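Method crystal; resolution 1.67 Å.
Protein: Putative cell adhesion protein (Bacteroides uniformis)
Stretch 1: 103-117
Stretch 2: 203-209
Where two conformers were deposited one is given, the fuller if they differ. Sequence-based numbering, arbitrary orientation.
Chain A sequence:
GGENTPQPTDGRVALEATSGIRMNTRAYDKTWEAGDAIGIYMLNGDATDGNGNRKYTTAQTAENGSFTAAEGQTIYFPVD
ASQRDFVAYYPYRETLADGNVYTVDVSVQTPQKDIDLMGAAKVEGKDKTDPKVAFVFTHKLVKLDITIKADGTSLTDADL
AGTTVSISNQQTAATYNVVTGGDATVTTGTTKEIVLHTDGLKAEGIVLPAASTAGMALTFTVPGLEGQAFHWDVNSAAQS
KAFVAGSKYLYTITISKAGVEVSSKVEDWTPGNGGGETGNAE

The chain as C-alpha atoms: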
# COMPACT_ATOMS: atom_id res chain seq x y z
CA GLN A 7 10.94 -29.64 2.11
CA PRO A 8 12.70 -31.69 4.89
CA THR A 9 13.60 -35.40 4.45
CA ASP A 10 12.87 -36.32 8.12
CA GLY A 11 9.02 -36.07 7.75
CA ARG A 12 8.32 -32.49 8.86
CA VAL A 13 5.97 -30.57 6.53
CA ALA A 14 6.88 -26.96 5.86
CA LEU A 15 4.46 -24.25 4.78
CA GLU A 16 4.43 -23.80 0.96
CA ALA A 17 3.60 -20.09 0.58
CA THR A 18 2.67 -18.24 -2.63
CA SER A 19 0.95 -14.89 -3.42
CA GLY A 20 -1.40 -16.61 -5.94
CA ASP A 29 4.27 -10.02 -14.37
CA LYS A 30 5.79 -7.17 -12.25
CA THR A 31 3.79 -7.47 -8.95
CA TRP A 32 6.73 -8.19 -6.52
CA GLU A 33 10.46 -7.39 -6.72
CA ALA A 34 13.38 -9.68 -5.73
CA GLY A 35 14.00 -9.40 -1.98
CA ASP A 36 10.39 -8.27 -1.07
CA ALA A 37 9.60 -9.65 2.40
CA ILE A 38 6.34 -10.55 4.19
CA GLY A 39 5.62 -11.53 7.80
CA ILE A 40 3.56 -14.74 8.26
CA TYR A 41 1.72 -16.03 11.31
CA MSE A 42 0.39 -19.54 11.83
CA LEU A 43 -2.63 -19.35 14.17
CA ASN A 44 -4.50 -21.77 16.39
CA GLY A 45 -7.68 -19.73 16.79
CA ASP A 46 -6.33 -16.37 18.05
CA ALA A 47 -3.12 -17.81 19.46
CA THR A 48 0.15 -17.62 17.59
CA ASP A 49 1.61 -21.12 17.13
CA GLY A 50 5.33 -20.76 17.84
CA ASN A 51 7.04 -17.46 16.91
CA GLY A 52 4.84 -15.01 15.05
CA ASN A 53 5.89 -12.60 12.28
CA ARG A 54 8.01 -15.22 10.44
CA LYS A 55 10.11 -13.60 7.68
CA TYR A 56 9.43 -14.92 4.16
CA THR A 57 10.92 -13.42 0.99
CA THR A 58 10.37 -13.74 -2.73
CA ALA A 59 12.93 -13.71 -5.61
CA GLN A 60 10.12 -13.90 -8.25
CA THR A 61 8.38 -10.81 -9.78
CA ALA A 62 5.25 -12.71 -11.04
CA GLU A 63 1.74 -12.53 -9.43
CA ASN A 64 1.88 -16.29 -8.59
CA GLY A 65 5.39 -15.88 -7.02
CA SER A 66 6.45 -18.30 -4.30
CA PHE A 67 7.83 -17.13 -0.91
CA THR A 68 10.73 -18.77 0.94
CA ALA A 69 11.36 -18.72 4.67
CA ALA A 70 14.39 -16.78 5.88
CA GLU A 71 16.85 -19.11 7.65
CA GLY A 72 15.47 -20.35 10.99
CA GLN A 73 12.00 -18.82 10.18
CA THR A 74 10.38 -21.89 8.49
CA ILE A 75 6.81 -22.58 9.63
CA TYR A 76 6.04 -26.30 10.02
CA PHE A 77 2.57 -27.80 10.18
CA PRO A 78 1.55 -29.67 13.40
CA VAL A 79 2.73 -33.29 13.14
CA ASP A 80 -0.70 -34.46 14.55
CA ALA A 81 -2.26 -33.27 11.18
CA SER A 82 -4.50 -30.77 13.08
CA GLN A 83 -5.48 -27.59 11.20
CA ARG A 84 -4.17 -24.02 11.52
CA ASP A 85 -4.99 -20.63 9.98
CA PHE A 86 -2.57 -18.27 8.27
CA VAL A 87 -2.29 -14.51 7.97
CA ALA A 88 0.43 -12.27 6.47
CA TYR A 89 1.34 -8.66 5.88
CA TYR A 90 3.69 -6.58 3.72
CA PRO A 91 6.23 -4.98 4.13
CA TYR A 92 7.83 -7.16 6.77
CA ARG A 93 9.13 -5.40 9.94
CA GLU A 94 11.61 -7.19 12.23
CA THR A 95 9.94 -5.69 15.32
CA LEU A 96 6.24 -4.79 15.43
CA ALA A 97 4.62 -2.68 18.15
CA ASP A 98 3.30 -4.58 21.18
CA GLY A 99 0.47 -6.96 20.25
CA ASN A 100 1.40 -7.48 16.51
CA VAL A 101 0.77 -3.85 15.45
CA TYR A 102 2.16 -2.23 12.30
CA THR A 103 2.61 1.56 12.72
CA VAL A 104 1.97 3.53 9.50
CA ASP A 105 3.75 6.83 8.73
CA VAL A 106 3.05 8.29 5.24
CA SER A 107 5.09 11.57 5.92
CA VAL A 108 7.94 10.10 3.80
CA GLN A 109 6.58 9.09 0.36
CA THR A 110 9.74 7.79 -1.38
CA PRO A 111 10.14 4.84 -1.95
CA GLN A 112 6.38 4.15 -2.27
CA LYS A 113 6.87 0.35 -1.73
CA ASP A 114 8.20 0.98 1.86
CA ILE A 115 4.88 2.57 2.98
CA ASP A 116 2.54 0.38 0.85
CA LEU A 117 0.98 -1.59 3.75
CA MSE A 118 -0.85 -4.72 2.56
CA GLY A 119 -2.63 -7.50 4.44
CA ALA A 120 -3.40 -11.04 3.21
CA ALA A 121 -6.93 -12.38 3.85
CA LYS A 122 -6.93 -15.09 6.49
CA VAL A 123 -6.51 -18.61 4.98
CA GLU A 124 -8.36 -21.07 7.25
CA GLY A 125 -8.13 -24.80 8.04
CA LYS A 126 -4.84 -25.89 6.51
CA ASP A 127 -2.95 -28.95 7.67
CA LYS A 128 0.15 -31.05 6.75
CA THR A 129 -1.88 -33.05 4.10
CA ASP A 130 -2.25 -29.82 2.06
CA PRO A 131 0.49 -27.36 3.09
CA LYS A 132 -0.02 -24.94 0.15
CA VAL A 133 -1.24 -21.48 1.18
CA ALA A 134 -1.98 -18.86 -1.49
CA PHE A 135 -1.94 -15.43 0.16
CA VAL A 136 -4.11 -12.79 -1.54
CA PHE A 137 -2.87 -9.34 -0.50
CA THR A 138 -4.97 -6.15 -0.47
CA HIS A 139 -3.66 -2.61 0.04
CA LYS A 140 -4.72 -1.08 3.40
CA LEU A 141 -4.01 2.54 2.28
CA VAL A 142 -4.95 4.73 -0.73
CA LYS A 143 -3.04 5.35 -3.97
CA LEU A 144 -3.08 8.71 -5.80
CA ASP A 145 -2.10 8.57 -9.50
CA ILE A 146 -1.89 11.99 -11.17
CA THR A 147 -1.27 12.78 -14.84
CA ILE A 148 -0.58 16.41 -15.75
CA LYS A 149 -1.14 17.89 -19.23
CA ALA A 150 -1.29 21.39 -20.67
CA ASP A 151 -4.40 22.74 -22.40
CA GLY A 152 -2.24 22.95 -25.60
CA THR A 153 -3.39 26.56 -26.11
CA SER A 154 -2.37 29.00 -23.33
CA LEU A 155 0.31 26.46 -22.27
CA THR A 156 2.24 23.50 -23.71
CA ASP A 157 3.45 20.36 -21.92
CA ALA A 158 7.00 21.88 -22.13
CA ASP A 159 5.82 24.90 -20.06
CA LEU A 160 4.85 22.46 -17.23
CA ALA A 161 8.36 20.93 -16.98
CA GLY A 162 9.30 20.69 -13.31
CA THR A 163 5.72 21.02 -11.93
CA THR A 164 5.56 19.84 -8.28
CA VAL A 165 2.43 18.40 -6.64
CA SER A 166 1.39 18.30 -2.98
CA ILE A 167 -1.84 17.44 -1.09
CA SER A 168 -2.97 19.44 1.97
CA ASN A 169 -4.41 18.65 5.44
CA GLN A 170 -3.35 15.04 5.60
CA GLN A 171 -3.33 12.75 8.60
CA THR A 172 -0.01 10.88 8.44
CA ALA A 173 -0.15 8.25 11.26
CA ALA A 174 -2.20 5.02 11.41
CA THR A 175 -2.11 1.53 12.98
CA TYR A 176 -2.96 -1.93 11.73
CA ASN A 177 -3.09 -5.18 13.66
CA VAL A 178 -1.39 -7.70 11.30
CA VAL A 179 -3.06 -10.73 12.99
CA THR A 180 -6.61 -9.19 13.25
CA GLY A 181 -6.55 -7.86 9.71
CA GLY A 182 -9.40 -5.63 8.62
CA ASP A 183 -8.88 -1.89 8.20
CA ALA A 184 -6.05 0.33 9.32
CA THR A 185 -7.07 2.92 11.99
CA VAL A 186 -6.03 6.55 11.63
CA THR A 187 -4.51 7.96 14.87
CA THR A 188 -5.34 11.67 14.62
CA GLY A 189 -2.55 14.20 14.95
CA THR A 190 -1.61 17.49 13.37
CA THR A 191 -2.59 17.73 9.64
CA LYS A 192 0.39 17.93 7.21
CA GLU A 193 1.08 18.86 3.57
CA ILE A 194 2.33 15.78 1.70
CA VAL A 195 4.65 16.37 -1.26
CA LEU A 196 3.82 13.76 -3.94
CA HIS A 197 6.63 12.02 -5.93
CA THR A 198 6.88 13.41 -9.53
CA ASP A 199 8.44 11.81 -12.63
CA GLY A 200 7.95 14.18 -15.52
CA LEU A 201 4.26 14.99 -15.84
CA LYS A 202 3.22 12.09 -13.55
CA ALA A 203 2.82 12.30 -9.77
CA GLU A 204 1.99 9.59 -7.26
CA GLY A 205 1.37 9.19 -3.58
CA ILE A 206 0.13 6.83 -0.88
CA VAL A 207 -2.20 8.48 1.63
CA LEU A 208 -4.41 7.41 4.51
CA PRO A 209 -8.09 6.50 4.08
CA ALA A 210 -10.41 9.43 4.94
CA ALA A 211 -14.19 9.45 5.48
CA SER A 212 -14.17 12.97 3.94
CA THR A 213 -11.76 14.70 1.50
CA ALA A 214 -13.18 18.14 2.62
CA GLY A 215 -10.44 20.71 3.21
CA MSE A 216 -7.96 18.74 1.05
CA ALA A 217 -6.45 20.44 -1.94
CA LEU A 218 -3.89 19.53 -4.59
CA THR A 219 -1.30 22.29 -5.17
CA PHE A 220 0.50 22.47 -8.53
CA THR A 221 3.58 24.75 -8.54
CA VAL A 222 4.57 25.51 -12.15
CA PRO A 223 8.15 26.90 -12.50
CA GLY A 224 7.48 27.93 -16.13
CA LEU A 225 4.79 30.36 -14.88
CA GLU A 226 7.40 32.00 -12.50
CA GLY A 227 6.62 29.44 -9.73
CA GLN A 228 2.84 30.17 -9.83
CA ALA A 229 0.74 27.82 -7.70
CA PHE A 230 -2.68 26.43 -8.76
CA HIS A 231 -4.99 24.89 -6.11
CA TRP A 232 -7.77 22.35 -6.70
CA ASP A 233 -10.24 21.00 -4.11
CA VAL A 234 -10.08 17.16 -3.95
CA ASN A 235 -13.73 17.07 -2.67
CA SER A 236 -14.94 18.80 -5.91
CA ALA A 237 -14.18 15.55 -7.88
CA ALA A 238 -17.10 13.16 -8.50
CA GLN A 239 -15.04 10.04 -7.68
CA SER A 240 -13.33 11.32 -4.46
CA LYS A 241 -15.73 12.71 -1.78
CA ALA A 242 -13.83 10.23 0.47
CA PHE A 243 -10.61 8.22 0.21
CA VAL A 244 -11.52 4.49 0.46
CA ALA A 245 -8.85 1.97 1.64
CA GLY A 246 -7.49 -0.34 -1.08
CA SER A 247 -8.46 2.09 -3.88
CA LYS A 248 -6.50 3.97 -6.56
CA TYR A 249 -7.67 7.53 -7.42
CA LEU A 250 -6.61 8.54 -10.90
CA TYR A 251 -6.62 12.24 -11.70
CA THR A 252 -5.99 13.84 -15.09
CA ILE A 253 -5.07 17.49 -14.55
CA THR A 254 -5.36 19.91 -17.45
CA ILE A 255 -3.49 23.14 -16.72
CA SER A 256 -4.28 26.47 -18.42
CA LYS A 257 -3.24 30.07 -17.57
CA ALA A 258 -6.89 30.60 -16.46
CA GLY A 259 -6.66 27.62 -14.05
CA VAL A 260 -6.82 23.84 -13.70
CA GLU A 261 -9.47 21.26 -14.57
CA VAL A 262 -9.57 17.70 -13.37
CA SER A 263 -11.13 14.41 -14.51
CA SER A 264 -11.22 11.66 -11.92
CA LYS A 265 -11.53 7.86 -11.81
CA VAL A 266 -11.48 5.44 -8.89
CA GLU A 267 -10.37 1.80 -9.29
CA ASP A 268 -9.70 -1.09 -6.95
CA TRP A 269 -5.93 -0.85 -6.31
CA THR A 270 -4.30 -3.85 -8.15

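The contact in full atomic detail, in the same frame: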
# COMPACT_ATOMS: atom_id res chain seq x y z
N THR A 103 2.82 0.10 12.60
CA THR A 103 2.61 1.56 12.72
C THR A 103 2.90 2.18 11.36
O THR A 103 3.97 1.96 10.79
CB THR A 103 3.46 2.16 13.86
OG1 THR A 103 4.82 1.77 13.66
CG2 THR A 103 3.01 1.68 15.25
N VAL A 104 1.90 2.88 10.80
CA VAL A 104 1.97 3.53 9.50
C VAL A 104 2.42 4.97 9.66
O VAL A 104 1.84 5.68 10.48
CB VAL A 104 0.56 3.51 8.79
CG1 VAL A 104 0.57 4.27 7.47
CG2 VAL A 104 0.02 2.08 8.58
N ASP A 105 3.35 5.43 8.82
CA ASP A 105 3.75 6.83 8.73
C ASP A 105 3.91 7.14 7.24
O ASP A 105 4.72 6.52 6.57
CB ASP A 105 5.04 7.13 9.54
CG ASP A 105 5.49 8.59 9.52
OD1 ASP A 105 4.82 9.42 8.84
OD2 ASP A 105 6.52 8.90 10.14
N VAL A 106 3.02 7.98 6.68
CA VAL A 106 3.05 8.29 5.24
C VAL A 106 3.70 9.69 5.02
O VAL A 106 3.58 10.21 3.90
CB VAL A 106 1.66 8.16 4.54
CG1 VAL A 106 1.16 6.69 4.52
CG2 VAL A 106 0.62 9.09 5.16
N SER A 107 4.39 10.27 6.05
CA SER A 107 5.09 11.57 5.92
C SER A 107 6.20 11.50 4.88
O SER A 107 6.50 12.51 4.24
CB SER A 107 5.69 12.02 7.25
OG SER A 107 4.70 12.14 8.27
N VAL A 108 6.84 10.32 4.75
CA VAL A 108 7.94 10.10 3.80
C VAL A 108 7.38 9.20 2.70
O VAL A 108 7.07 8.03 2.94
CB VAL A 108 9.24 9.53 4.45
CG1 VAL A 108 10.31 9.28 3.38
CG2 VAL A 108 9.77 10.49 5.52
N GLN A 109 7.22 9.77 1.50
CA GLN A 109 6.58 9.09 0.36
C GLN A 109 7.50 8.20 -0.48
O GLN A 109 7.01 7.29 -1.13
CB GLN A 109 5.98 10.13 -0.58
CG GLN A 109 4.76 10.82 0.01
CD GLN A 109 3.58 9.89 0.01
OE1 GLN A 109 3.19 9.36 -1.03
NE2 GLN A 109 3.01 9.62 1.18
N THR A 110 8.80 8.52 -0.54
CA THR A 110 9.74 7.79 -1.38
C THR A 110 10.67 6.89 -0.53
O THR A 110 11.31 7.40 0.40
CB THR A 110 10.52 8.80 -2.24
OG1 THR A 110 9.58 9.59 -2.99
CG2 THR A 110 11.48 8.13 -3.22
N PRO A 111 10.84 5.59 -0.88
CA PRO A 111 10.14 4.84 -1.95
C PRO A 111 8.72 4.45 -1.54
O PRO A 111 8.47 4.14 -0.37
CB PRO A 111 11.02 3.60 -2.13
CG PRO A 111 11.70 3.39 -0.82
CD PRO A 111 11.76 4.72 -0.11
N GLN A 112 7.79 4.50 -2.49
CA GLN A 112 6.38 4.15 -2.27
C GLN A 112 6.21 2.74 -1.70
O GLN A 112 5.35 2.55 -0.83
CB GLN A 112 5.59 4.25 -3.58
CG GLN A 112 5.49 5.67 -4.16
CD GLN A 112 4.29 6.41 -3.61
OE1 GLN A 112 3.18 6.33 -4.14
NE2 GLN A 112 4.48 7.11 -2.50
N LYS A 113 7.00 1.75 -2.18
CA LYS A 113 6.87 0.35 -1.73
C LYS A 113 7.11 0.19 -0.21
O LYS A 113 6.56 -0.74 0.37
CB LYS A 113 7.81 -0.59 -2.52
CG LYS A 113 9.30 -0.45 -2.22
CD LYS A 113 10.11 -1.58 -2.87
CE LYS A 113 11.55 -1.59 -2.44
NZ LYS A 113 11.74 -2.15 -1.08
N ASP A 114 7.89 1.09 0.43
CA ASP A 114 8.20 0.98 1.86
C ASP A 114 7.05 1.43 2.75
O ASP A 114 7.08 1.14 3.95
CB ASP A 114 9.47 1.77 2.20
CG ASP A 114 10.74 1.07 1.68
OD1 ASP A 114 10.61 -0.04 1.11
OD2 ASP A 114 11.84 1.63 1.85
N ILE A 115 6.04 2.15 2.19
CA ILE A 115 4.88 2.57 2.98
C ILE A 115 3.59 1.90 2.45
O ILE A 115 2.51 2.17 2.97
CB ILE A 115 4.74 4.12 3.06
CG1 ILE A 115 4.57 4.75 1.63
CG2 ILE A 115 5.91 4.72 3.84
CD1 ILE A 115 4.09 6.25 1.62
N ASP A 116 3.69 1.05 1.43
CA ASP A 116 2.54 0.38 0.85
C ASP A 116 2.12 -0.82 1.72
O ASP A 116 2.38 -1.97 1.38
CB ASP A 116 2.86 -0.04 -0.60
CG ASP A 116 1.67 -0.55 -1.35
OD1 ASP A 116 0.53 -0.53 -0.79
OD2 ASP A 116 1.86 -1.06 -2.47
N LEU A 117 1.43 -0.54 2.83
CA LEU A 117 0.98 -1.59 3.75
C LEU A 117 -0.09 -2.45 3.08
O LEU A 117 -1.09 -1.94 2.54
CB LEU A 117 0.42 -0.92 5.03
CG LEU A 117 -0.29 -1.87 6.02
CD1 LEU A 117 0.69 -2.89 6.64
CD2 LEU A 117 -1.11 -1.06 7.07
N ALA A 203 2.60 12.20 -11.21
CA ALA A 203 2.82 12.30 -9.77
C ALA A 203 2.08 11.17 -9.09
O ALA A 203 1.03 10.73 -9.56
CB ALA A 203 2.35 13.64 -9.23
N GLU A 204 2.64 10.67 -7.99
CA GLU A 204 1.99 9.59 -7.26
C GLU A 204 2.20 9.76 -5.78
O GLU A 204 3.16 10.41 -5.34
CB GLU A 204 2.49 8.21 -7.73
CG GLU A 204 3.95 7.93 -7.37
CD GLU A 204 4.53 6.64 -7.92
OE1 GLU A 204 3.75 5.73 -8.29
OE2 GLU A 204 5.78 6.53 -7.95
N GLY A 205 1.28 9.18 -5.03
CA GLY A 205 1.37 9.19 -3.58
C GLY A 205 0.57 8.08 -2.95
O GLY A 205 -0.30 7.51 -3.59
N ILE A 206 0.87 7.78 -1.69
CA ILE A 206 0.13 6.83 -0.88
C ILE A 206 -0.33 7.61 0.33
O ILE A 206 0.49 8.22 1.03
CB ILE A 206 0.94 5.56 -0.51
CG1 ILE A 206 1.21 4.73 -1.78
CG2 ILE A 206 0.17 4.70 0.56
CD1 ILE A 206 2.16 3.53 -1.62
N VAL A 207 -1.64 7.68 0.54
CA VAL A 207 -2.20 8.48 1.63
C VAL A 207 -3.11 7.61 2.49
O VAL A 207 -3.48 6.50 2.10
CB VAL A 207 -2.94 9.74 1.09
CG1 VAL A 207 -1.98 10.66 0.31
CG2 VAL A 207 -4.17 9.35 0.24
N LEU A 208 -3.53 8.15 3.63
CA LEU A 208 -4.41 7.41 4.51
C LEU A 208 -5.85 7.48 4.05
O LEU A 208 -6.30 8.52 3.54
CB LEU A 208 -4.32 7.99 5.94
CG LEU A 208 -2.96 7.96 6.64
CD1 LEU A 208 -3.11 8.39 8.08
CD2 LEU A 208 -2.33 6.55 6.57
N PRO A 209 -6.64 6.42 4.35
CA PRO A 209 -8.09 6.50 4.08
C PRO A 209 -8.70 7.66 4.87
O PRO A 209 -8.20 8.00 5.94
CB PRO A 209 -8.63 5.15 4.57
CG PRO A 209 -7.41 4.23 4.63
CD PRO A 209 -6.27 5.13 4.98

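The most unusual feature of this contact is that one side-chain amide, that of Gln109, pairs with a strand residue much as a neighbouring backbone would. Its OE1 accepts from Ile206 N at 2.9 Å with an N-H...O angle of 162°, and its NE2 donates to Ile206 O, also at 2.9 Å and at 160°. Both backbone polar groups of one strand residue are thus paired by a single carboxamide, and no backbone-to-backbone hydrogen bond joins the stretches. The CA-to-CB bond of Gln109 points sideways; chi angles of -70°, -74° and -56° fold the chain so that its end reaches the strand.

Two further bonds support the orientation of this amide: Gln109 NE2 also donates to Val106 O (2.8 Å, 154°), and Gln112 NE2 donates to Gln109 OE1 (3.0 Å, 142°). Each end of the Gln109 amide therefore has two partners of matching polarity. A more nearly linear bond from Gln112 NE2 to the backbone Gln109 O (2.9 Å, 173°) helps to place Gln112 NE2.

The close approach coincides with a glycine. Gln109 OE1 lies 3.1 Å from Gly205 CA, and an ideal CB built on Gly205 would stand 3.3 Å from that same oxygen, a tight fit. Gln112 OE1 passes 3.4 Å from Gly205 C, a contact without a hydrogen bond.

Apolar packing accompanies the polar pairing. Ile206 has the largest covered area, 135 of the 461 Å² buried in total. Its CB meets Ile115 CD1 at 3.9 Å; van der Waals contacts place Ile206 CD1 3.8 Å from Asp116 CB and 3.4 Å from Gln112 O. Farther along, Leu208 CD2 approaches Val104 CG1 at 3.8 Å and Leu208 CG approaches Val106 CG2 at 4.0 Å; the CA-to-CB bond of Leu208 points sideways, but the end of the side chain comes nearer. The CA-to-CB bond of Val207, by contrast, points away, and its nearest side-chain approach is Val207 CG1 to Gln109 NE2, 5.2 Å.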